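Local coordinates for spore germination protein GerM (Bacillus subtilis subsp. subtilis str. 168, PDB 6GZB) that is of unknown molecular function but affects both sporulation and germination, and carries two GerMN domains in tandem, at residues A67-L72 with P333-T338; K129-E134 with E167-G172; V255-K260 with L270-S275. All coordinates share one frame; numbering follows the deposited sequence.

How the contacts relate
Followed from the N terminus, the chain first lays down strand 65-73, whose residues 67-72 wait for a partner that comes only near the C terminus. Contact 2 opens next, at the loop before helix 136-147, and closes at 167-172, just beyond strand 163-164. The chain then enters the second family region, where contact 3 joins 255-260 to the end of strand 267-272. Residues 333-338 finally close contact 1 and enclose both earlier loops, which follow one another without crossing. Contacts 2 and 3 lie on opposite sides of the chain's centre, with their own centres about 44 Å apart, whereas contact 1 ties the C-terminal tail to the first GerMN region.

Contact 1. Residues A67-L72 with P333-T338; sequences AQTLPL and PSQVNT
Thr69 meets the backbone of Val336 and Asn337 with two donors, and here the contact is tightest. Its amide N bonds almost straight to Asn337 O, at 2.9 Å, approaching from above the plane of that carbonyl. Its hydroxyl OG1, set beside the backbone N by a chi1 of -73°, reaches Val336 O at 2.7 Å. Close by, Ala67 O takes two side-chain amide donors: Asn337 ND2 at 2.9 Å, with Ala67 O lying in the plane of the Asn337 amide, and Gln68 NE2 at 3.1 Å, brought round by the bend of the Gln68 chain. The two amides that share this oxygen are turned 39° apart. The other amide atom of Asn337, OD1, bonds to Tyr215 N of strand 213-223, so both polar atoms of the group are engaged. The arrangement is a single beta bridge, Thr69 with Thr338, by which the C-terminal tail docks on strand 65-73, an outermost strand of an antiparallel sheet; a further backbone bond joins Thr69 to Gly339. Apolar packing is thin by comparison, with Ala67 CB 4.2 Å from Val336 CG1. An alanine in place of Thr69 would probably leave Val336 O without its hydroxyl donor and open a gap against Gln335 where the methyl had been. That methyl marks the change to the looser, solvent-facing side: Thr69 CG2 touches Gln335 CB at 4.0 Å, the two side chains crossing at about a right angle. Gln335 and Thr338 are exposed here and bond to each other, Thr338 OG1 giving its hydrogen to a lone pair of Gln335 OE1. Water also enters the contact, one molecule donating to Thr338 O at 2.7 Å and accepting a hydrogen from Gln68 NE2.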
loop_
_atom_site.group_PDB
_atom_site.type_symbol
_atom_site.label_atom_id
_atom_site.label_comp_id
_atom_site.label_asym_id
_atom_site.label_seq_id
_atom_site.Cartn_x
_atom_site.Cartn_y
_atom_site.Cartn_z
ATOM N N ALA A 67 5.242 -0.591 -2.533
ATOM C CA ALA A 67 5.563 0.663 -3.207
ATOM C C ALA A 67 7.059 0.944 -3.069
ATOM O O ALA A 67 7.613 0.843 -1.981
ATOM C CB ALA A 67 4.757 1.811 -2.603
ATOM N N GLN A 68 7.704 1.258 -4.191
ATOM C CA GLN A 68 8.983 1.942 -4.183
ATOM C C GLN A 68 8.885 3.214 -5.000
ATOM O O GLN A 68 8.545 3.175 -6.182
ATOM C CB GLN A 68 10.081 1.046 -4.743
ATOM C CG GLN A 68 10.427 -0.125 -3.842
ATOM C CD GLN A 68 11.256 0.301 -2.651
ATOM O OE1 GLN A 68 12.466 0.511 -2.770
ATOM N NE2 GLN A 68 10.605 0.462 -1.497
ATOM N N THR A 69 9.130 4.351 -4.348
ATOM C CA THR A 69 8.983 5.645 -5.005
ATOM C C THR A 69 10.283 6.046 -5.676
ATOM O O THR A 69 11.324 6.134 -5.030
ATOM C CB THR A 69 8.513 6.727 -4.021
ATOM O OG1 THR A 69 7.131 6.503 -3.708
ATOM C CG2 THR A 69 8.649 8.113 -4.639
ATOM N N LEU A 70 10.232 6.173 -6.998
ATOM C CA LEU A 70 11.430 6.213 -7.828
ATOM C C LEU A 70 11.315 7.311 -8.882
ATOM O O LEU A 70 10.211 7.676 -9.275
ATOM C CB LEU A 70 11.647 4.858 -8.504
ATOM C CG LEU A 70 12.036 3.741 -7.544
ATOM C CD1 LEU A 70 11.944 2.385 -8.230
ATOM C CD2 LEU A 70 13.430 3.993 -6.982
ATOM N N PRO A 71 12.462 7.846 -9.334
ATOM C CA PRO A 71 12.478 8.965 -10.278
ATOM C C PRO A 71 12.165 8.532 -11.704
ATOM O O PRO A 71 12.891 7.730 -12.277
ATOM C CB PRO A 71 13.919 9.480 -10.186
ATOM C CG PRO A 71 14.723 8.288 -9.809
ATOM C CD PRO A 71 13.823 7.403 -8.980
ATOM N N LEU A 72 11.065 9.027 -12.253
ATOM C CA LEU A 72 10.685 8.709 -13.628
ATOM C C LEU A 72 10.746 9.966 -14.491
ATOM O O LEU A 72 10.310 11.024 -14.060
ATOM C CB LEU A 72 9.265 8.143 -13.660
ATOM C CG LEU A 72 9.113 6.621 -13.670
ATOM C CD1 LEU A 72 9.935 5.980 -12.569
ATOM C CD2 LEU A 72 7.646 6.235 -13.540
ATOM N N PRO A 333 2.610 10.681 4.010
ATOM C CA PRO A 333 3.879 11.061 3.384
ATOM C C PRO A 333 3.721 11.347 1.893
ATOM O O PRO A 333 2.943 10.674 1.209
ATOM C CB PRO A 333 4.756 9.828 3.595
ATOM C CG PRO A 333 4.213 9.179 4.818
ATOM C CD PRO A 333 2.742 9.487 4.862
ATOM N N SER A 334 4.429 12.361 1.404
ATOM C CA SER A 334 4.351 12.737 -0.010
ATOM C C SER A 334 5.013 11.673 -0.881
ATOM O O SER A 334 4.562 11.401 -1.985
ATOM C CB SER A 334 5.011 14.102 -0.250
ATOM O OG SER A 334 5.767 14.510 0.876
ATOM N N GLN A 335 6.077 11.071 -0.365
ATOM C CA GLN A 335 6.730 9.954 -1.032
ATOM C C GLN A 335 6.693 8.733 -0.128
ATOM O O GLN A 335 7.346 8.706 0.911
ATOM C CB GLN A 335 8.184 10.316 -1.361
ATOM C CG GLN A 335 8.302 11.464 -2.348
ATOM C CD GLN A 335 9.734 11.810 -2.693
ATOM O OE1 GLN A 335 10.659 11.031 -2.455
ATOM N NE2 GLN A 335 9.923 12.984 -3.269
ATOM N N VAL A 336 5.929 7.724 -0.529
ATOM C CA VAL A 336 5.885 6.458 0.198
ATOM C C VAL A 336 7.064 5.572 -0.213
ATOM O O VAL A 336 7.194 5.215 -1.377
ATOM C CB VAL A 336 4.569 5.711 -0.088
ATOM C CG1 VAL A 336 4.534 4.377 0.652
ATOM C CG2 VAL A 336 3.379 6.579 0.293
ATOM N N ASN A 337 7.932 5.231 0.737
ATOM C CA ASN A 337 9.011 4.266 0.476
ATOM C C ASN A 337 9.933 4.759 -0.643
ATOM O O ASN A 337 10.093 4.099 -1.671
ATOM C CB ASN A 337 8.430 2.908 0.058
ATOM C CG ASN A 337 7.686 2.206 1.177
ATOM O OD1 ASN A 337 7.897 2.488 2.351
ATOM N ND2 ASN A 337 6.882 1.211 0.814
ATOM N N THR A 338 10.533 5.924 -0.459
ATOM C CA THR A 338 11.517 6.406 -1.412
ATOM C C THR A 338 12.561 5.327 -1.586
ATOM O O THR A 338 13.023 4.748 -0.614
ATOM C CB THR A 338 12.175 7.713 -0.933
ATOM O OG1 THR A 338 11.157 8.704 -0.764
ATOM C CG2 THR A 338 13.182 8.210 -1.960
HETATM O O HOH W 1 12.003 2.510 0.518
#

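Contact 2. Residues K129-E134 with E167-G172; sequences KNYKKE and EMPVGG
Two groups grip Tyr131 OH: Val170 N donates to it at 3.2 Å with an N-H...O angle of 163°, and Glu136 OE2 of helix 136-147 is its second hydrogen-bond partner. The contact joins two surface loops around a mixed four-stranded sheet, one between strand 119-124 and helix 136-147, the other following strand 163-164. Glu136 OE2 also bonds to Gly171 N, so a single carboxylate oxygen ties the phenol to the turn that receives it. The phenol ring is applied to Val170, whose CG2 lies over one face, 3.6 Å from the ring centroid and offset toward the rim, as a CH-pi contact. A chi1 of 60° sets Tyr131 CG between its backbone N and carbonyl carbon, the start from which the side chain runs past that of Val170 in the opposite direction. Met168 CE comes obliquely to the ring, 3.8 Å from Tyr131 CZ, and Pro169 CG also approaches obliquely while resting against Lys129 CG. An inverse gamma turn centred on Asn130 precedes the tyrosine. Val170 CG2 also presses on Lys129 O at 3.3 Å, while its other methyl, CG1, meets Lys133 CB at 4.1 Å.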
loop_
_atom_site.group_PDB
_atom_site.type_symbol
_atom_site.label_atom_id
_atom_site.label_comp_id
_atom_site.label_asym_id
_atom_site.label_seq_id
_atom_site.Cartn_x
_atom_site.Cartn_y
_atom_site.Cartn_z
ATOM N N LYS A 129 1.137 -12.327 -20.846
ATOM C CA LYS A 129 0.783 -13.675 -20.420
ATOM C C LYS A 129 1.972 -14.455 -19.885
ATOM O O LYS A 129 1.788 -15.498 -19.260
ATOM C CB LYS A 129 0.152 -14.451 -21.570
ATOM C CG LYS A 129 -1.159 -13.870 -22.058
ATOM C CD LYS A 129 -1.824 -14.789 -23.073
ATOM C CE LYS A 129 -3.111 -14.176 -23.599
ATOM N NZ LYS A 129 -3.480 -14.680 -24.948
ATOM N N ASN A 130 3.184 -13.946 -20.105
ATOM C CA ASN A 130 4.395 -14.734 -19.870
ATOM C C ASN A 130 4.918 -14.619 -18.443
ATOM O O ASN A 130 6.103 -14.386 -18.236
ATOM C CB ASN A 130 5.505 -14.309 -20.827
ATOM C CG ASN A 130 5.159 -14.565 -22.276
ATOM O OD1 ASN A 130 4.361 -15.446 -22.593
ATOM N ND2 ASN A 130 5.741 -13.770 -23.166
ATOM N N TYR A 131 4.046 -14.824 -17.465
ATOM C CA TYR A 131 4.438 -14.788 -16.064
ATOM C C TYR A 131 4.256 -16.165 -15.432
ATOM O O TYR A 131 3.542 -17.004 -15.967
ATOM C CB TYR A 131 3.606 -13.741 -15.317
ATOM C CG TYR A 131 2.112 -13.998 -15.341
ATOM C CD1 TYR A 131 1.522 -14.839 -14.419
ATOM C CD2 TYR A 131 1.298 -13.380 -16.275
ATOM C CE1 TYR A 131 0.157 -15.052 -14.415
ATOM C CE2 TYR A 131 -0.067 -13.587 -16.282
ATOM C CZ TYR A 131 -0.627 -14.458 -15.372
ATOM O OH TYR A 131 -1.988 -14.696 -15.369
ATOM N N LYS A 132 4.881 -16.379 -14.280
ATOM C CA LYS A 132 4.668 -17.601 -13.508
ATOM C C LYS A 132 3.368 -17.542 -12.714
ATOM O O LYS A 132 3.001 -16.499 -12.178
ATOM C CB LYS A 132 5.834 -17.823 -12.546
ATOM C CG LYS A 132 7.147 -18.141 -13.241
ATOM C CD LYS A 132 8.258 -18.401 -12.235
ATOM C CE LYS A 132 9.549 -18.823 -12.924
ATOM N NZ LYS A 132 10.753 -18.162 -12.342
ATOM N N LYS A 133 2.698 -18.680 -12.599
ATOM C CA LYS A 133 1.392 -18.756 -11.948
ATOM C C LYS A 133 1.431 -18.164 -10.544
ATOM O O LYS A 133 0.495 -17.494 -10.105
ATOM C CB LYS A 133 0.939 -20.212 -11.879
ATOM C CG LYS A 133 -0.510 -20.400 -11.467
ATOM C CD LYS A 133 -0.988 -21.812 -11.783
ATOM C CE LYS A 133 -1.036 -22.683 -10.540
ATOM N NZ LYS A 133 -2.297 -22.464 -9.777
ATOM N N GLU A 134 2.544 -18.384 -9.861
ATOM C CA GLU A 134 2.722 -17.954 -8.481
ATOM C C GLU A 134 2.635 -16.428 -8.329
ATOM O O GLU A 134 2.400 -15.927 -7.236
ATOM C CB GLU A 134 4.083 -18.441 -7.974
ATOM C CG GLU A 134 4.189 -19.955 -7.827
ATOM C CD GLU A 134 4.230 -20.699 -9.158
ATOM O OE1 GLU A 134 4.947 -20.254 -10.084
ATOM O OE2 GLU A 134 3.541 -21.735 -9.278
ATOM N N GLU A 167 -10.773 -12.889 -16.098
ATOM C CA GLU A 167 -9.844 -13.625 -15.257
ATOM C C GLU A 167 -8.426 -13.517 -15.801
ATOM O O GLU A 167 -8.229 -13.153 -16.953
ATOM C CB GLU A 167 -10.255 -15.091 -15.174
ATOM C CG GLU A 167 -10.216 -15.822 -16.500
ATOM C CD GLU A 167 -10.764 -17.234 -16.397
ATOM O OE1 GLU A 167 -11.583 -17.492 -15.495
ATOM O OE2 GLU A 167 -10.382 -18.083 -17.226
ATOM N N MET A 168 -7.436 -13.778 -14.953
ATOM C CA MET A 168 -6.051 -13.759 -15.399
ATOM C C MET A 168 -5.769 -15.030 -16.201
ATOM O O MET A 168 -6.310 -16.083 -15.901
ATOM C CB MET A 168 -5.102 -13.645 -14.203
ATOM C CG MET A 168 -5.074 -12.267 -13.560
ATOM S SD MET A 168 -4.324 -11.009 -14.618
ATOM C CE MET A 168 -2.584 -11.344 -14.377
ATOM N N PRO A 169 -4.949 -14.917 -17.250
ATOM C CA PRO A 169 -4.849 -15.957 -18.273
ATOM C C PRO A 169 -4.197 -17.251 -17.789
ATOM O O PRO A 169 -4.609 -18.327 -18.192
ATOM C CB PRO A 169 -3.989 -15.305 -19.364
ATOM C CG PRO A 169 -3.287 -14.180 -18.688
ATOM C CD PRO A 169 -4.242 -13.691 -17.641
ATOM N N VAL A 170 -3.165 -17.152 -16.958
ATOM C CA VAL A 170 -2.335 -18.315 -16.666
ATOM C C VAL A 170 -3.002 -19.244 -15.654
ATOM O O VAL A 170 -3.033 -20.454 -15.846
ATOM C CB VAL A 170 -0.944 -17.903 -16.150
ATOM C CG1 VAL A 170 -0.181 -19.111 -15.629
ATOM C CG2 VAL A 170 -0.168 -17.205 -17.250
ATOM N N GLY A 171 -3.553 -18.677 -14.588
ATOM C CA GLY A 171 -4.098 -19.472 -13.494
ATOM C C GLY A 171 -5.574 -19.230 -13.226
ATOM O O GLY A 171 -6.155 -19.852 -12.348
ATOM N N GLY A 172 -6.173 -18.284 -13.932
ATOM C CA GLY A 172 -7.627 -18.113 -13.879
ATOM C C GLY A 172 -8.138 -17.297 -12.698
ATOM O O GLY A 172 -9.330 -17.293 -12.421
#

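Contact 3. Residues V255-K260 with L270-S275; sequences VKLVSK and LDFNQS. With ACT (acetate ion), chain F.
Phe272 carries Leu257 CD2 over one face of its ring, 4.1 Å from the centroid and offset toward the rim, while Val255 CG1 and Lys256 O come in obliquely. The carboxylate of Asp271 is the second flat group: Val258 CG2 sits 3.4 Å from Asp271 CG, and Ser259 OG donates to Asp271 OD2 at 2.7 Å on its anti side, 24° out of plane. Asp271 OD1 is taken by Gly314 N. Third is the amide of Asn273, where a chi1 of 60° sets CG between its backbone N and carbonyl carbon, 3.5 Å from Lys256 N; OD1 accepts a weak bond from Lys256 N, and ND2 reaches Asp254 O. Strands 262-264 and 267-272 pair antiparallel, and the contact extends their association through a single bridge, Leu257 with Phe272. Val258 N bonds to Asp271 O at 2.8 Å, and Asn273 N to Lys256 O at 3.1 Å. A water donates to Ser259 O and accepts from Asp271 N. Inward, helix 229-239 meets Val255, Leu257 and Phe272. An acetate, probably from the crystallisation liquor, bonds weakly to Gln274 N and also to Asn313 ND2. With a hydroxyl on one oxygen and a backbone N-H on the other, the Asp271 carboxylate is probably stabilised in its charged form.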
loop_
_atom_site.group_PDB
_atom_site.type_symbol
_atom_site.label_atom_id
_atom_site.label_comp_id
_atom_site.label_asym_id
_atom_site.label_seq_id
_atom_site.Cartn_x
_atom_site.Cartn_y
_atom_site.Cartn_z
ATOM N N VAL A 255 -0.015 -1.517 23.394
ATOM C CA VAL A 255 -0.597 -0.293 22.860
ATOM C C VAL A 255 -2.110 -0.433 22.730
ATOM O O VAL A 255 -2.594 -1.413 22.176
ATOM C CB VAL A 255 0.008 0.048 21.483
ATOM C CG1 VAL A 255 -0.857 1.056 20.739
ATOM C CG2 VAL A 255 1.436 0.542 21.641
ATOM N N LYS A 256 -2.843 0.537 23.272
ATOM C CA LYS A 256 -4.303 0.590 23.164
ATOM C C LYS A 256 -4.749 2.029 23.011
ATOM O O LYS A 256 -4.070 2.953 23.461
ATOM C CB LYS A 256 -4.983 0.015 24.414
ATOM C CG LYS A 256 -4.701 -1.456 24.675
ATOM C CD LYS A 256 -5.279 -1.903 26.010
ATOM C CE LYS A 256 -4.536 -3.107 26.575
ATOM N NZ LYS A 256 -3.331 -2.714 27.358
ATOM N N LEU A 257 -5.901 2.220 22.377
ATOM C CA LEU A 257 -6.590 3.492 22.441
ATOM C C LEU A 257 -7.320 3.590 23.781
ATOM O O LEU A 257 -7.879 2.607 24.262
ATOM C CB LEU A 257 -7.576 3.634 21.283
ATOM C CG LEU A 257 -6.963 3.613 19.880
ATOM C CD1 LEU A 257 -8.054 3.704 18.833
ATOM C CD2 LEU A 257 -5.951 4.736 19.685
ATOM N N VAL A 258 -7.284 4.770 24.393
ATOM C CA VAL A 258 -7.929 4.993 25.688
ATOM C C VAL A 258 -9.207 5.813 25.532
ATOM O O VAL A 258 -9.976 5.955 26.475
ATOM C CB VAL A 258 -6.985 5.709 26.681
ATOM C CG1 VAL A 258 -5.795 4.828 27.018
ATOM C CG2 VAL A 258 -6.515 7.039 26.112
ATOM N N SER A 259 -9.424 6.352 24.337
ATOM C CA SER A 259 -10.696 6.969 23.977
ATOM C C SER A 259 -11.129 6.449 22.615
ATOM O O SER A 259 -10.306 5.995 21.827
ATOM C CB SER A 259 -10.560 8.491 23.890
ATOM O OG SER A 259 -9.834 9.001 24.984
ATOM N N LYS A 260 -12.412 6.578 22.313
ATOM C CA LYS A 260 -12.883 6.308 20.972
ATOM C C LYS A 260 -12.263 7.335 20.040
ATOM O O LYS A 260 -12.219 8.513 20.367
ATOM C CB LYS A 260 -14.412 6.372 20.904
ATOM C CG LYS A 260 -15.090 5.015 21.052
ATOM C CD LYS A 260 -16.471 5.111 21.695
ATOM C CE LYS A 260 -16.466 4.614 23.138
ATOM N NZ LYS A 260 -16.259 3.140 23.248
ATOM N N LEU A 270 -6.404 10.252 17.581
ATOM C CA LEU A 270 -6.171 9.056 18.368
ATOM C C LEU A 270 -5.662 9.429 19.749
ATOM O O LEU A 270 -4.843 10.335 19.906
ATOM C CB LEU A 270 -5.137 8.153 17.681
ATOM C CG LEU A 270 -5.420 7.741 16.237
ATOM C CD1 LEU A 270 -4.235 6.974 15.667
ATOM C CD2 LEU A 270 -6.685 6.899 16.165
ATOM N N ASP A 271 -6.100 8.668 20.739
ATOM C CA ASP A 271 -5.709 8.891 22.112
ATOM C C ASP A 271 -5.142 7.595 22.650
ATOM O O ASP A 271 -5.866 6.620 22.814
ATOM C CB ASP A 271 -6.927 9.326 22.934
ATOM C CG ASP A 271 -6.548 9.928 24.277
ATOM O OD1 ASP A 271 -5.337 10.076 24.559
ATOM O OD2 ASP A 271 -7.474 10.249 25.051
ATOM N N PHE A 272 -3.846 7.554 22.805
ATOM C CA PHE A 272 -3.185 6.356 23.200
ATOM C C PHE A 272 -2.866 6.267 24.656
ATOM O O PHE A 272 -2.940 7.210 25.380
ATOM C CB PHE A 272 -1.843 6.275 22.485
ATOM C CG PHE A 272 -1.927 5.985 21.031
ATOM C CD1 PHE A 272 -2.101 4.711 20.589
ATOM C CD2 PHE A 272 -1.773 6.980 20.118
ATOM C CE1 PHE A 272 -2.159 4.432 19.262
ATOM C CE2 PHE A 272 -1.835 6.719 18.785
ATOM C CZ PHE A 272 -2.026 5.440 18.359
ATOM N N ASN A 273 -2.494 5.078 25.061
ATOM C CA ASN A 273 -1.995 4.860 26.384
ATOM C C ASN A 273 -0.485 5.096 26.359
ATOM O O ASN A 273 0.073 5.472 25.359
ATOM C CB ASN A 273 -2.379 3.490 26.947
ATOM C CG ASN A 273 -1.857 2.313 26.137
ATOM O OD1 ASN A 273 -1.128 2.449 25.207
ATOM N ND2 ASN A 273 -2.245 1.149 26.540
ATOM N N GLN A 274 0.191 4.862 27.458
ATOM C CA GLN A 274 1.613 5.110 27.534
ATOM C C GLN A 274 2.518 4.196 26.732
ATOM O O GLN A 274 3.650 4.528 26.486
ATOM C CB GLN A 274 2.067 5.151 28.991
ATOM C CG GLN A 274 1.936 6.525 29.619
ATOM C CD GLN A 274 2.333 6.596 31.092
ATOM O OE1 GLN A 274 3.431 6.218 31.475
ATOM N NE2 GLN A 274 1.439 7.113 31.905
ATOM N N SER A 275 2.020 3.044 26.332
ATOM C CA SER A 275 2.796 2.091 25.567
ATOM C C SER A 275 3.187 2.582 24.179
ATOM O O SER A 275 4.078 2.079 23.583
ATOM C CB SER A 275 2.046 0.785 25.496
ATOM O OG SER A 275 1.863 0.289 26.779
HETATM C C ACT F . -1.865 4.268 30.650
HETATM O O ACT F . -1.002 3.411 30.935
HETATM O OXT ACT F . -1.545 5.423 30.320
HETATM C CH3 ACT F . -3.323 3.917 30.669
HETATM O O HOH W 2 -8.621 7.371 20.183
#